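Local coordinates for De novo designed protein CA01 (Synthetic construct, PDB 5E6G) that is of unknown function but was computationally designed de novo, with strategies inspired by evolution, to fold into a structurally distinct all-helical protein, at residues 61-73 with 86-99. Sequence-based numbering, arbitrary orientation.
Sequences RIAYLAALEAYRL and RAAAYLASMGYPHY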
ATOM      1  N   ARG A  61      -9.865  -4.520  -2.755  1.00 19.77           N
ATOM      2  CA  ARG A  61      -9.330  -5.805  -2.323  1.00 30.12           C
ATOM      3  C   ARG A  61      -7.852  -5.935  -2.692  1.00 21.16           C
ATOM      4  O   ARG A  61      -7.058  -6.449  -1.907  1.00 28.37           O
ATOM      5  CB  ARG A  61     -10.141  -6.950  -2.934  1.00 26.18           C
ATOM      6  CG  ARG A  61     -11.464  -7.199  -2.221  1.00 36.96           C
ATOM      7  CD  ARG A  61     -12.308  -8.253  -2.917  1.00 37.16           C
ATOM      8  NE  ARG A  61     -13.497  -8.586  -2.134  1.00 48.34           N
ATOM      9  CZ  ARG A  61     -13.584  -9.607  -1.285  1.00 47.34           C
ATOM     10  NH1 ARG A  61     -12.555 -10.424  -1.100  1.00 39.45           N
ATOM     11  NH2 ARG A  61     -14.711  -9.818  -0.619  1.00 40.34           N
ATOM     12  N   ILE A  62      -7.484  -5.465  -3.879  1.00 19.30           N
ATOM     13  CA  ILE A  62      -6.086  -5.475  -4.303  1.00 22.64           C
ATOM     14  C   ILE A  62      -5.262  -4.537  -3.425  1.00 25.91           C
ATOM     15  O   ILE A  62      -4.157  -4.880  -3.003  1.00 31.42           O
ATOM     16  CB  ILE A  62      -5.935  -5.067  -5.782  1.00 23.01           C
ATOM     17  CG1 ILE A  62      -6.626  -6.093  -6.681  1.00 33.11           C
ATOM     18  CG2 ILE A  62      -4.454  -4.953  -6.164  1.00 30.78           C
ATOM     19  CD1 ILE A  62      -6.721  -5.679  -8.139  1.00 29.87           C
ATOM     20  N   ALA A  63      -5.806  -3.354  -3.155  1.00 23.19           N
ATOM     21  CA  ALA A  63      -5.144  -2.377  -2.296  1.00 21.10           C
ATOM     22  C   ALA A  63      -4.943  -2.934  -0.890  1.00 25.06           C
ATOM     23  O   ALA A  63      -3.978  -2.588  -0.204  1.00 20.33           O
ATOM     24  CB  ALA A  63      -5.950  -1.086  -2.245  1.00 25.99           C
ATOM     25  N   TYR A  64      -5.866  -3.791  -0.464  1.00 26.67           N
ATOM     26  CA  TYR A  64      -5.777  -4.436   0.839  1.00 22.19           C
ATOM     27  C   TYR A  64      -4.581  -5.384   0.882  1.00 17.14           C
ATOM     28  O   TYR A  64      -3.823  -5.396   1.849  1.00 20.77           O
ATOM     29  CB  TYR A  64      -7.070  -5.194   1.148  1.00 25.12           C
ATOM     30  CG  TYR A  64      -7.126  -5.795   2.534  1.00 25.54           C
ATOM     31  CD1 TYR A  64      -6.611  -7.060   2.785  1.00 28.77           C
ATOM     32  CD2 TYR A  64      -7.703  -5.101   3.589  1.00 25.94           C
ATOM     33  CE1 TYR A  64      -6.663  -7.612   4.050  1.00 39.78           C
ATOM     34  CE2 TYR A  64      -7.760  -5.646   4.855  1.00 28.13           C
ATOM     35  CZ  TYR A  64      -7.240  -6.902   5.081  1.00 42.97           C
ATOM     36  OH  TYR A  64      -7.295  -7.447   6.342  1.00 39.81           O
ATOM     37  N   LEU A  65      -4.417  -6.170  -0.178  1.00 27.68           N
ATOM     38  CA  LEU A  65      -3.302  -7.102  -0.276  1.00 26.75           C
ATOM     39  C   LEU A  65      -1.973  -6.355  -0.289  1.00 32.55           C
ATOM     40  O   LEU A  65      -0.994  -6.805   0.310  1.00 32.54           O
ATOM     41  CB  LEU A  65      -3.426  -7.964  -1.535  1.00 31.96           C
ATOM     42  CG  LEU A  65      -4.656  -8.869  -1.647  1.00 30.39           C
ATOM     43  CD1 LEU A  65      -4.622  -9.639  -2.960  1.00 34.62           C
ATOM     44  CD2 LEU A  65      -4.763  -9.824  -0.469  1.00 37.19           C
ATOM     45  N   ALA A  66      -1.944  -5.214  -0.972  1.00 24.15           N
ATOM     46  CA  ALA A  66      -0.735  -4.402  -1.062  1.00 25.58           C
ATOM     47  C   ALA A  66      -0.321  -3.887   0.314  1.00 28.72           C
ATOM     48  O   ALA A  66       0.831  -4.042   0.728  1.00 28.63           O
ATOM     49  CB  ALA A  66      -0.948  -3.238  -2.020  1.00 25.93           C
ATOM     50  N   ALA A  67      -1.272  -3.283   1.020  1.00 25.36           N
ATOM     51  CA  ALA A  67      -1.023  -2.730   2.347  1.00 22.91           C
ATOM     52  C   ALA A  67      -0.617  -3.825   3.324  1.00 24.85           C
ATOM     53  O   ALA A  67       0.217  -3.611   4.204  1.00 20.95           O
ATOM     54  CB  ALA A  67      -2.260  -2.000   2.859  1.00 26.09           C
ATOM     55  N   LEU A  68      -1.221  -4.996   3.161  1.00 24.44           N
ATOM     56  CA  LEU A  68      -0.967  -6.125   4.043  1.00 26.80           C
ATOM     57  C   LEU A  68       0.462  -6.630   3.869  1.00 26.49           C
ATOM     58  O   LEU A  68       1.194  -6.787   4.842  1.00 20.81           O
ATOM     59  CB  LEU A  68      -1.968  -7.249   3.768  1.00 29.89           C
ATOM     60  CG  LEU A  68      -1.864  -8.505   4.634  1.00 27.34           C
ATOM     61  CD1 LEU A  68      -2.057  -8.179   6.106  1.00 27.30           C
ATOM     62  CD2 LEU A  68      -2.884  -9.534   4.177  1.00 37.57           C
ATOM     63  N   GLU A  69       0.852  -6.873   2.623  1.00 21.65           N
ATOM     64  CA  GLU A  69       2.200  -7.338   2.326  1.00 25.36           C
ATOM     65  C   GLU A  69       3.241  -6.291   2.715  1.00 30.31           C
ATOM     66  O   GLU A  69       4.294  -6.626   3.258  1.00 18.69           O
ATOM     67  CB  GLU A  69       2.329  -7.684   0.841  1.00 26.14           C
ATOM     68  CG  GLU A  69       3.710  -8.176   0.424  1.00 29.10           C
ATOM     69  CD  GLU A  69       4.089  -9.501   1.066  1.00 39.33           C
ATOM     70  OE1 GLU A  69       3.236 -10.113   1.748  1.00 27.87           O
ATOM     71  OE2 GLU A  69       5.246  -9.931   0.883  1.00 32.10           O
ATOM     72  N   ALA A  70       2.946  -5.026   2.433  1.00 22.28           N
ATOM     73  CA  ALA A  70       3.839  -3.937   2.808  1.00 21.46           C
ATOM     74  C   ALA A  70       4.042  -3.930   4.315  1.00 23.51           C
ATOM     75  O   ALA A  70       5.156  -3.746   4.807  1.00 18.73           O
ATOM     76  CB  ALA A  70       3.281  -2.606   2.340  1.00 26.57           C
ATOM     77  N   TYR A  71       2.952  -4.144   5.041  1.00 22.70           N
ATOM     78  CA  TYR A  71       2.990  -4.173   6.494  1.00 21.05           C
ATOM     79  C   TYR A  71       3.905  -5.278   7.029  1.00 26.42           C
ATOM     80  O   TYR A  71       4.761  -5.018   7.878  1.00 21.27           O
ATOM     81  CB  TYR A  71       1.576  -4.350   7.051  1.00 28.41           C
ATOM     82  CG  TYR A  71       1.538  -4.566   8.546  1.00 26.01           C
ATOM     83  CD1 TYR A  71       1.604  -5.848   9.079  1.00 24.23           C
ATOM     84  CD2 TYR A  71       1.441  -3.497   9.421  1.00 26.41           C
ATOM     85  CE1 TYR A  71       1.574  -6.062  10.441  1.00 39.95           C
ATOM     86  CE2 TYR A  71       1.409  -3.698  10.794  1.00 35.96           C
ATOM     87  CZ  TYR A  71       1.476  -4.982  11.300  1.00 38.60           C
ATOM     88  OH  TYR A  71       1.445  -5.182  12.667  1.00 61.12           O
ATOM     89  N   ARG A  72       3.724  -6.504   6.542  1.00 23.55           N
ATOM     90  CA  ARG A  72       4.462  -7.642   7.083  1.00 32.94           C
ATOM     91  C   ARG A  72       5.949  -7.545   6.751  1.00 24.93           C
ATOM     92  O   ARG A  72       6.795  -7.996   7.526  1.00 26.32           O
ATOM     93  CB  ARG A  72       3.881  -8.971   6.570  1.00 26.82           C
ATOM     94  CG  ARG A  72       4.153  -9.318   5.103  1.00 41.81           C
ATOM     95  CD  ARG A  72       4.537 -10.790   4.925  1.00 33.31           C
ATOM     96  NE  ARG A  72       5.984 -10.971   4.764  1.00 39.86           N
ATOM     97  CZ  ARG A  72       6.723 -11.864   5.421  1.00 59.22           C
ATOM     98  NH1 ARG A  72       6.177 -12.689   6.307  1.00 51.59           N
ATOM     99  NH2 ARG A  72       8.026 -11.933   5.187  1.00 76.11           N
ATOM    100  N   LEU A  73       6.265  -6.948   5.607  1.00 21.93           N
ATOM    101  CA  LEU A  73       7.653  -6.767   5.199  1.00 23.59           C
ATOM    102  C   LEU A  73       8.373  -5.834   6.164  1.00 21.94           C
ATOM    103  O   LEU A  73       9.494  -6.112   6.589  1.00 20.67           O
ATOM    104  CB  LEU A  73       7.731  -6.222   3.772  1.00 18.38           C
ATOM    105  CG  LEU A  73       7.440  -7.239   2.667  1.00 16.88           C
ATOM    106  CD1 LEU A  73       7.196  -6.536   1.343  1.00 14.02           C
ATOM    107  CD2 LEU A  73       8.583  -8.244   2.541  1.00 23.85           C
ATOM    108  N   ARG A  86       9.672  -5.467  -3.143  1.00 15.22           N
ATOM    109  CA  ARG A  86       9.229  -6.832  -2.873  1.00 23.06           C
ATOM    110  C   ARG A  86       7.703  -6.921  -2.846  1.00 22.29           C
ATOM    111  O   ARG A  86       7.130  -7.932  -3.250  1.00 28.33           O
ATOM    112  CB  ARG A  86       9.817  -7.339  -1.552  1.00 16.79           C
ATOM    113  CG  ARG A  86      11.292  -7.699  -1.637  1.00 24.32           C
ATOM    114  CD  ARG A  86      11.888  -8.020  -0.276  1.00 33.13           C
ATOM    115  NE  ARG A  86      11.387  -9.280   0.270  1.00 35.48           N
ATOM    116  CZ  ARG A  86      11.713  -9.757   1.469  1.00 39.11           C
ATOM    117  NH1 ARG A  86      12.542  -9.084   2.256  1.00 32.63           N
ATOM    118  NH2 ARG A  86      11.206 -10.910   1.884  1.00 46.32           N
ATOM    119  N   ALA A  87       7.050  -5.863  -2.375  1.00 22.47           N
ATOM    120  CA  ALA A  87       5.591  -5.813  -2.379  1.00 23.70           C
ATOM    121  C   ALA A  87       5.066  -5.751  -3.810  1.00 23.83           C
ATOM    122  O   ALA A  87       4.057  -6.371  -4.139  1.00 23.05           O
ATOM    123  CB  ALA A  87       5.096  -4.626  -1.577  1.00 21.56           C
ATOM    124  N   ALA A  88       5.761  -5.003  -4.660  1.00 15.95           N
ATOM    125  CA  ALA A  88       5.389  -4.906  -6.067  1.00 15.77           C
ATOM    126  C   ALA A  88       5.447  -6.276  -6.740  1.00 25.57           C
ATOM    127  O   ALA A  88       4.572  -6.621  -7.534  1.00 26.10           O
ATOM    128  CB  ALA A  88       6.294  -3.923  -6.790  1.00 16.48           C
ATOM    129  N   ALA A  89       6.476  -7.052  -6.417  1.00 23.75           N
ATOM    130  CA  ALA A  89       6.625  -8.394  -6.968  1.00 22.25           C
ATOM    131  C   ALA A  89       5.512  -9.311  -6.462  1.00 19.31           C
ATOM    132  O   ALA A  89       4.950 -10.099  -7.222  1.00 32.27           O
ATOM    133  CB  ALA A  89       7.989  -8.966  -6.609  1.00 26.68           C
ATOM    134  N   TYR A  90       5.210  -9.200  -5.171  1.00 20.12           N
ATOM    135  CA  TYR A  90       4.106  -9.933  -4.554  1.00 30.21           C
ATOM    136  C   TYR A  90       2.807  -9.692  -5.311  1.00 30.91           C
ATOM    137  O   TYR A  90       2.088 -10.631  -5.646  1.00 31.25           O
ATOM    138  CB  TYR A  90       3.954  -9.517  -3.085  1.00 25.59           C
ATOM    139  CG  TYR A  90       2.618  -9.865  -2.452  1.00 44.23           C
ATOM    140  CD1 TYR A  90       1.511  -9.038  -2.607  1.00 29.26           C
ATOM    141  CD2 TYR A  90       2.475 -11.006  -1.678  1.00 42.83           C
ATOM    142  CE1 TYR A  90       0.297  -9.351  -2.026  1.00 32.27           C
ATOM    143  CE2 TYR A  90       1.264 -11.323  -1.090  1.00 50.90           C
ATOM    144  CZ  TYR A  90       0.180 -10.495  -1.270  1.00 44.02           C
ATOM    145  OH  TYR A  90      -1.025 -10.812  -0.685  1.00 43.79           O
ATOM    146  N   LEU A  91       2.520  -8.422  -5.581  1.00 35.59           N
ATOM    147  CA  LEU A  91       1.289  -8.033  -6.255  1.00 24.88           C
ATOM    148  C   LEU A  91       1.216  -8.577  -7.677  1.00 29.25           C
ATOM    149  O   LEU A  91       0.144  -8.955  -8.149  1.00 28.34           O
ATOM    150  CB  LEU A  91       1.165  -6.508  -6.267  1.00 18.68           C
ATOM    151  CG  LEU A  91       0.914  -5.894  -4.886  1.00 21.18           C
ATOM    152  CD1 LEU A  91       1.258  -4.413  -4.872  1.00 32.63           C
ATOM    153  CD2 LEU A  91      -0.536  -6.119  -4.460  1.00 27.07           C
ATOM    154  N   ALA A  92       2.355  -8.617  -8.360  1.00 25.80           N
ATOM    155  CA  ALA A  92       2.397  -9.134  -9.722  1.00 29.38           C
ATOM    156  C   ALA A  92       2.160 -10.642  -9.734  1.00 30.75           C
ATOM    157  O   ALA A  92       1.469 -11.165 -10.608  1.00 31.41           O
ATOM    158  CB  ALA A  92       3.727  -8.801 -10.373  1.00 39.79           C
ATOM    159  N   SER A  93       2.731 -11.335  -8.755  1.00 29.98           N
ATOM    160  CA  SER A  93       2.600 -12.784  -8.670  1.00 37.69           C
ATOM    161  C   SER A  93       1.175 -13.191  -8.306  1.00 45.85           C
ATOM    162  O   SER A  93       0.743 -14.299  -8.618  1.00 43.60           O
ATOM    163  CB  SER A  93       3.578 -13.351  -7.642  1.00 29.31           C
ATOM    164  OG  SER A  93       3.141 -13.092  -6.318  1.00 51.90           O
ATOM    165  N   MET A  94       0.454 -12.295  -7.641  1.00 40.76           N
ATOM    166  CA  MET A  94      -0.936 -12.552  -7.278  1.00 37.38           C
ATOM    167  C   MET A  94      -1.869 -12.338  -8.467  1.00 34.80           C
ATOM    168  O   MET A  94      -3.056 -12.657  -8.399  1.00 32.64           O
ATOM    169  CB  MET A  94      -1.356 -11.659  -6.108  1.00 28.45           C
ATOM    170  CG  MET A  94      -0.774 -12.086  -4.768  1.00 40.56           C
ATOM    171  SD  MET A  94      -1.377 -13.697  -4.215  1.00 44.90           S
ATOM    172  CE  MET A  94      -3.058 -13.302  -3.744  1.00 42.07           C
ATOM    173  N   GLY A  95      -1.327 -11.796  -9.554  1.00 38.51           N
ATOM    174  CA  GLY A  95      -2.083 -11.612 -10.781  1.00 35.20           C
ATOM    175  C   GLY A  95      -2.642 -10.212 -10.942  1.00 34.67           C
ATOM    176  O   GLY A  95      -3.712 -10.027 -11.523  1.00 55.54           O
ATOM    177  N   TYR A  96      -1.917  -9.223 -10.424  1.00 40.27           N
ATOM    178  CA  TYR A  96      -2.301  -7.821 -10.575  1.00 44.27           C
ATOM    179  C   TYR A  96      -1.089  -6.987 -10.985  1.00 29.84           C
ATOM    180  O   TYR A  96      -0.648  -6.116 -10.240  1.00 28.02           O
ATOM    181  CB  TYR A  96      -2.901  -7.282  -9.273  1.00 30.50           C
ATOM    182  CG  TYR A  96      -3.837  -8.251  -8.591  1.00 36.88           C
ATOM    183  CD1 TYR A  96      -5.061  -8.583  -9.159  1.00 40.42           C
ATOM    184  CD2 TYR A  96      -3.500  -8.828  -7.376  1.00 37.95           C
ATOM    185  CE1 TYR A  96      -5.918  -9.470  -8.537  1.00 32.52           C
ATOM    186  CE2 TYR A  96      -4.350  -9.713  -6.747  1.00 43.26           C
ATOM    187  CZ  TYR A  96      -5.557 -10.031  -7.331  1.00 39.30           C
ATOM    188  OH  TYR A  96      -6.407 -10.914  -6.703  1.00 52.20           O
ATOM    189  N   PRO A  97      -0.550  -7.255 -12.185  1.00 27.08           N
ATOM    190  CA  PRO A  97       0.701  -6.631 -12.630  1.00 34.59           C
ATOM    191  C   PRO A  97       0.576  -5.137 -12.933  1.00 36.39           C
ATOM    192  O   PRO A  97       1.580  -4.426 -12.878  1.00 44.29           O
ATOM    193  CB  PRO A  97       1.050  -7.415 -13.897  1.00 33.30           C
ATOM    194  CG  PRO A  97      -0.249  -7.923 -14.404  1.00 34.63           C
ATOM    195  CD  PRO A  97      -1.113  -8.160 -13.203  1.00 40.86           C
ATOM    196  N   HIS A  98      -0.627  -4.669 -13.246  1.00 35.47           N
ATOM    197  CA  HIS A  98      -0.824  -3.257 -13.563  1.00 42.57           C
ATOM    198  C   HIS A  98      -0.829  -2.409 -12.294  1.00 21.78           C
ATOM    199  O   HIS A  98      -0.163  -1.376 -12.232  1.00 28.94           O
ATOM    200  CB  HIS A  98      -2.119  -3.061 -14.350  1.00 44.58           C
ATOM    201  CG  HIS A  98      -2.081  -3.659 -15.719  1.00 63.60           C
ATOM    202  ND1 HIS A  98      -1.151  -3.286 -16.670  1.00 67.37           N
ATOM    203  CD2 HIS A  98      -2.849  -4.609 -16.304  1.00 71.16           C
ATOM    204  CE1 HIS A  98      -1.351  -3.975 -17.775  1.00 70.40           C
ATOM    205  NE2 HIS A  98      -2.378  -4.788 -17.581  1.00 85.75           N
ATOM    206  N   TYR A  99      -1.575  -2.848 -11.285  1.00 18.38           N
ATOM    207  CA  TYR A  99      -1.508  -2.224  -9.970  1.00 31.00           C
ATOM    208  C   TYR A  99      -0.071  -2.275  -9.452  1.00 32.91           C
ATOM    209  O   TYR A  99       0.422  -1.310  -8.866  1.00 27.76           O
ATOM    210  CB  TYR A  99      -2.453  -2.918  -8.983  1.00 29.69           C
ATOM    211  CG  TYR A  99      -2.444  -2.309  -7.595  1.00 28.32           C
ATOM    212  CD1 TYR A  99      -1.444  -2.622  -6.684  1.00 26.18           C
ATOM    213  CD2 TYR A  99      -3.437  -1.422  -7.195  1.00 28.78           C
ATOM    214  CE1 TYR A  99      -1.425  -2.067  -5.421  1.00 23.64           C
ATOM    215  CE2 TYR A  99      -3.430  -0.866  -5.929  1.00 18.14           C
ATOM    216  CZ  TYR A  99      -2.420  -1.191  -5.047  1.00 31.72           C
ATOM    217  OH  TYR A  99      -2.400  -0.639  -3.786  1.00 23.37           O
TER
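Tyr90, whose ring lies against Leu65 and Glu69, has its carbonyl O gripped twice within its own helix: Ser93 OG binds this O at 2.8 Å and Met94 N at 3.1 Å, both from the same face of the carbonyl plane. These bonds tie down the last turn of helix 80-93, which runs roughly antiparallel, at a steep slant, to helix 54-75 in an all-helical bundle; the axes of 61-73 and 86-93 approach to 9.3 Å at 140°. Gly95, with positive phi, ends that helix in a Schellman motif, and Tyr96 takes the N-cap position of helix 97-115.

No hydrogen bond crosses the interface; apolar and stacking contacts carry it. In Glu69, CG anti to the backbone N and then a bend at chi2 (65°) lay the carboxylate along Tyr90, stacked within 3° of the ring plane, while CB stands 3.8 Å from the ring centroid in a CH-pi contact. Met94 CG covers the opposite face, and Tyr90 OH reaches Leu65 CB. An alanine replacing Tyr90 would probably open a gap between Glu69 and Met94, leaving the carboxylate free to turn.

Toward the start of 61-73, Ile62 wedges between two tyrosines, CG1 centred over the Tyr96 ring, CG2 over a face of Tyr99 but displaced toward its rim. Tyr99 OH bonds to Val129 O of helix 121-130 while touching Ala66 CB at 3.5 Å. Farther along, Leu73 CD2 sits over the guanidinium centre of Arg86, 3.6 Å from CZ.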